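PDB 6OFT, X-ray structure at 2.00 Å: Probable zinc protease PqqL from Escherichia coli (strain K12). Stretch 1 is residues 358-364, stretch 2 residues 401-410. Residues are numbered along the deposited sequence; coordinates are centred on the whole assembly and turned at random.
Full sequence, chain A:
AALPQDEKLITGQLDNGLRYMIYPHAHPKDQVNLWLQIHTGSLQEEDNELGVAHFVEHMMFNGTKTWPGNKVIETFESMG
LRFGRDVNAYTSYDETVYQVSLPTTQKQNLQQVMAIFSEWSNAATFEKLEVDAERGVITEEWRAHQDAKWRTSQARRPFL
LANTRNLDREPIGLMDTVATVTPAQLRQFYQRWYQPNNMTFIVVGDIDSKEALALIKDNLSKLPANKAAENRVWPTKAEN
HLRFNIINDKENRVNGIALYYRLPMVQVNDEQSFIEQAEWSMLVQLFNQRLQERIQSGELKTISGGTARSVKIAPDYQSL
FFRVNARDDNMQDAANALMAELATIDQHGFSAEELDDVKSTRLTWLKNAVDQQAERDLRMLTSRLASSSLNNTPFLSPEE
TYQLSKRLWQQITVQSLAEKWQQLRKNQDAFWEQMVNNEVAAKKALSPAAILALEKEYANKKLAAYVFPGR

Stretch 1 358-364: VKSTRLT
Stretch 2, residues 401-410: TYQLSKRLWQ

Two nearly antiparallel helices can pack through a few large side chains when their axes stand well apart, and PqqL offers a compact example. Residues 358-364 lie within one continuous helix, with phi/psi near -65/-43. The second stretch is helical from Thr401, with phi/psi mostly near -60/-45 (Arg407 is at -90/-51), and Trp409 and Gln410 have 3-10 geometry, with phi/psi of -67/-13 and -73/-12. The helix axes approach to 10.5 Å, and their N-to-C directions differ by 164°. Register is set by two pairs: Leu363 CA lies 6.7 Å from Tyr402 CA, and Lys359 CA lies 7.7 Å from Trp409 CA. The pairs are four residues apart in the first stretch and seven in the second, running in opposite senses.

Trp409 (chi1 -69°, chi2 -10°) points toward the first helix and fills much of the gap. Leu363, an m,t rotamer (-70°, 168°), leaves its backbone sideways but brings its end inward, placing CG 3.8 Å from Trp409 CZ3. Its CD2 sits 3.8 Å from Ser405 CB, 3.7 Å from Lys406 CG and 4.2 Å from Tyr402 CE1, so one methyl group packs against carbon atoms of three residues. Tyr402 (chi1 179°, chi2 61°) also sets CE1 3.4 Å from Leu363 O. Ser405, chi1 m, turns its hydroxyl back to its own helix, where OG donates to Thr401 O at 2.7 Å.

The polar link is made by Lys359. Its m,t,t,t chain extends almost fully, carrying NZ to Trp409 O for a 2.8 Å hydrogen bond, the only one between the stretches. A charged donor thereby meets a carbonyl in the 3-10 segment. Arg362 (-83°, 162°, 81°, 123°) points toward the second helix and brings NE within 3.4 Å of Trp409 CH2; the indole carbon lies at the guanidinium edge, so this is close packing without stacking. Together the contacts bury 399 Å².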

# COMPACT_ATOMS: atom_id res chain seq x y z
N VAL A 358 -15.55 -19.33 5.95
CA VAL A 358 -14.84 -18.07 5.66
C VAL A 358 -15.79 -16.87 5.86
O VAL A 358 -15.44 -15.95 6.60
CB VAL A 358 -14.12 -18.10 4.28
CG1 VAL A 358 -13.96 -16.70 3.67
CG2 VAL A 358 -12.76 -18.78 4.41
N LYS A 359 -17.01 -16.94 5.29
CA LYS A 359 -18.04 -15.91 5.42
C LYS A 359 -18.45 -15.66 6.89
O LYS A 359 -18.36 -14.52 7.35
CB LYS A 359 -19.26 -16.26 4.58
CG LYS A 359 -19.02 -16.14 3.07
CD LYS A 359 -20.28 -16.52 2.34
CE LYS A 359 -20.13 -16.39 0.85
NZ LYS A 359 -21.41 -16.73 0.18
N SER A 360 -18.87 -16.71 7.62
CA SER A 360 -19.29 -16.60 9.03
C SER A 360 -18.22 -16.05 9.97
O SER A 360 -18.57 -15.26 10.85
CB SER A 360 -19.83 -17.93 9.55
OG SER A 360 -18.81 -18.90 9.73
N THR A 361 -16.94 -16.43 9.80
CA THR A 361 -15.84 -15.94 10.66
C THR A 361 -15.47 -14.48 10.35
O THR A 361 -15.07 -13.74 11.25
CB THR A 361 -14.61 -16.85 10.61
OG1 THR A 361 -14.16 -16.97 9.26
CG2 THR A 361 -14.87 -18.21 11.22
N ARG A 362 -15.61 -14.07 9.06
CA ARG A 362 -15.37 -12.70 8.62
C ARG A 362 -16.51 -11.81 9.10
O ARG A 362 -16.23 -10.74 9.63
CB ARG A 362 -15.22 -12.63 7.09
CG ARG A 362 -13.83 -12.97 6.60
CD ARG A 362 -13.83 -13.30 5.12
NE ARG A 362 -13.82 -12.10 4.30
CZ ARG A 362 -12.91 -11.81 3.38
NH1 ARG A 362 -11.90 -12.65 3.14
NH2 ARG A 362 -12.99 -10.69 2.68
N LEU A 363 -17.77 -12.28 9.00
CA LEU A 363 -18.92 -11.52 9.49
C LEU A 363 -18.88 -11.35 11.01
O LEU A 363 -19.28 -10.30 11.49
CB LEU A 363 -20.25 -12.16 9.06
CG LEU A 363 -20.61 -12.07 7.56
CD1 LEU A 363 -21.79 -12.98 7.24
CD2 LEU A 363 -20.87 -10.62 7.12
N THR A 364 -18.40 -12.38 11.75
CA THR A 364 -18.26 -12.31 13.22
C THR A 364 -17.27 -11.17 13.55
O THR A 364 -17.56 -10.35 14.43
CB THR A 364 -17.81 -13.67 13.79
OG1 THR A 364 -18.78 -14.66 13.47
CG2 THR A 364 -17.59 -13.63 15.31
N THR A 401 -19.63 -1.63 5.99
CA THR A 401 -18.80 -2.78 5.61
C THR A 401 -19.51 -4.07 6.04
O THR A 401 -19.63 -4.99 5.24
CB THR A 401 -17.38 -2.65 6.19
OG1 THR A 401 -16.83 -1.41 5.76
CG2 THR A 401 -16.47 -3.77 5.77
N TYR A 402 -20.01 -4.12 7.27
CA TYR A 402 -20.74 -5.27 7.80
C TYR A 402 -22.04 -5.58 7.02
O TYR A 402 -22.25 -6.74 6.62
CB TYR A 402 -21.02 -5.06 9.31
CG TYR A 402 -21.80 -6.19 9.94
CD1 TYR A 402 -21.30 -7.49 9.96
CD2 TYR A 402 -23.03 -5.95 10.55
CE1 TYR A 402 -22.02 -8.53 10.55
CE2 TYR A 402 -23.76 -6.98 11.13
CZ TYR A 402 -23.25 -8.27 11.13
OH TYR A 402 -23.94 -9.30 11.72
N GLN A 403 -22.92 -4.56 6.82
CA GLN A 403 -24.19 -4.67 6.09
C GLN A 403 -23.95 -5.07 4.61
O GLN A 403 -24.61 -5.99 4.12
CB GLN A 403 -24.98 -3.36 6.15
CG GLN A 403 -25.65 -3.07 7.50
CD GLN A 403 -26.52 -1.82 7.51
OE1 GLN A 403 -27.52 -1.74 8.23
NE2 GLN A 403 -26.16 -0.80 6.74
N LEU A 404 -22.99 -4.42 3.93
CA LEU A 404 -22.64 -4.73 2.53
C LEU A 404 -22.17 -6.16 2.38
O LEU A 404 -22.55 -6.80 1.41
CB LEU A 404 -21.52 -3.82 1.99
CG LEU A 404 -21.89 -2.50 1.35
CD1 LEU A 404 -20.62 -1.77 0.92
CD2 LEU A 404 -22.84 -2.67 0.15
N SER A 405 -21.31 -6.64 3.29
CA SER A 405 -20.77 -8.01 3.29
C SER A 405 -21.89 -9.02 3.48
O SER A 405 -21.98 -9.95 2.69
CB SER A 405 -19.72 -8.19 4.37
OG SER A 405 -18.65 -7.28 4.17
N LYS A 406 -22.77 -8.81 4.49
CA LYS A 406 -23.93 -9.67 4.78
C LYS A 406 -24.85 -9.81 3.56
O LYS A 406 -25.40 -10.89 3.33
CB LYS A 406 -24.74 -9.10 5.96
CG LYS A 406 -24.49 -9.79 7.29
CD LYS A 406 -25.77 -10.35 7.88
CE LYS A 406 -25.58 -10.88 9.28
NZ LYS A 406 -26.82 -11.50 9.81
N ARG A 407 -25.03 -8.74 2.79
CA ARG A 407 -25.90 -8.73 1.62
C ARG A 407 -25.20 -9.14 0.30
O ARG A 407 -25.73 -9.96 -0.42
CB ARG A 407 -26.59 -7.37 1.49
CG ARG A 407 -27.48 -7.24 0.25
CD ARG A 407 -28.23 -5.93 0.23
NE ARG A 407 -27.33 -4.78 0.17
CZ ARG A 407 -26.96 -4.18 -0.95
NH1 ARG A 407 -27.41 -4.62 -2.12
NH2 ARG A 407 -26.14 -3.14 -0.91
N LEU A 408 -24.07 -8.51 -0.04
CA LEU A 408 -23.40 -8.79 -1.31
C LEU A 408 -22.67 -10.13 -1.38
O LEU A 408 -22.56 -10.70 -2.48
CB LEU A 408 -22.46 -7.65 -1.73
CG LEU A 408 -23.14 -6.29 -1.99
CD1 LEU A 408 -22.12 -5.24 -2.35
CD2 LEU A 408 -24.21 -6.39 -3.10
N TRP A 409 -22.17 -10.66 -0.24
CA TRP A 409 -21.47 -11.95 -0.24
C TRP A 409 -22.38 -13.13 -0.59
O TRP A 409 -21.86 -14.18 -0.92
CB TRP A 409 -20.72 -12.22 1.08
CG TRP A 409 -19.52 -11.36 1.36
CD1 TRP A 409 -18.90 -10.50 0.51
CD2 TRP A 409 -18.77 -11.32 2.58
NE1 TRP A 409 -17.81 -9.93 1.12
CE2 TRP A 409 -17.71 -10.41 2.40
CE3 TRP A 409 -18.90 -11.97 3.83
CZ2 TRP A 409 -16.78 -10.12 3.41
CZ3 TRP A 409 -17.97 -11.69 4.82
CH2 TRP A 409 -16.94 -10.76 4.61
N GLN A 410 -23.72 -12.95 -0.58
CA GLN A 410 -24.62 -14.05 -0.96
C GLN A 410 -24.57 -14.30 -2.49
O GLN A 410 -24.99 -15.37 -2.96
CB GLN A 410 -26.04 -13.88 -0.38
CG GLN A 410 -26.85 -12.70 -0.90
CD GLN A 410 -27.90 -12.20 0.09
OE1 GLN A 410 -27.64 -11.98 1.28
NE2 GLN A 410 -29.11 -11.98 -0.40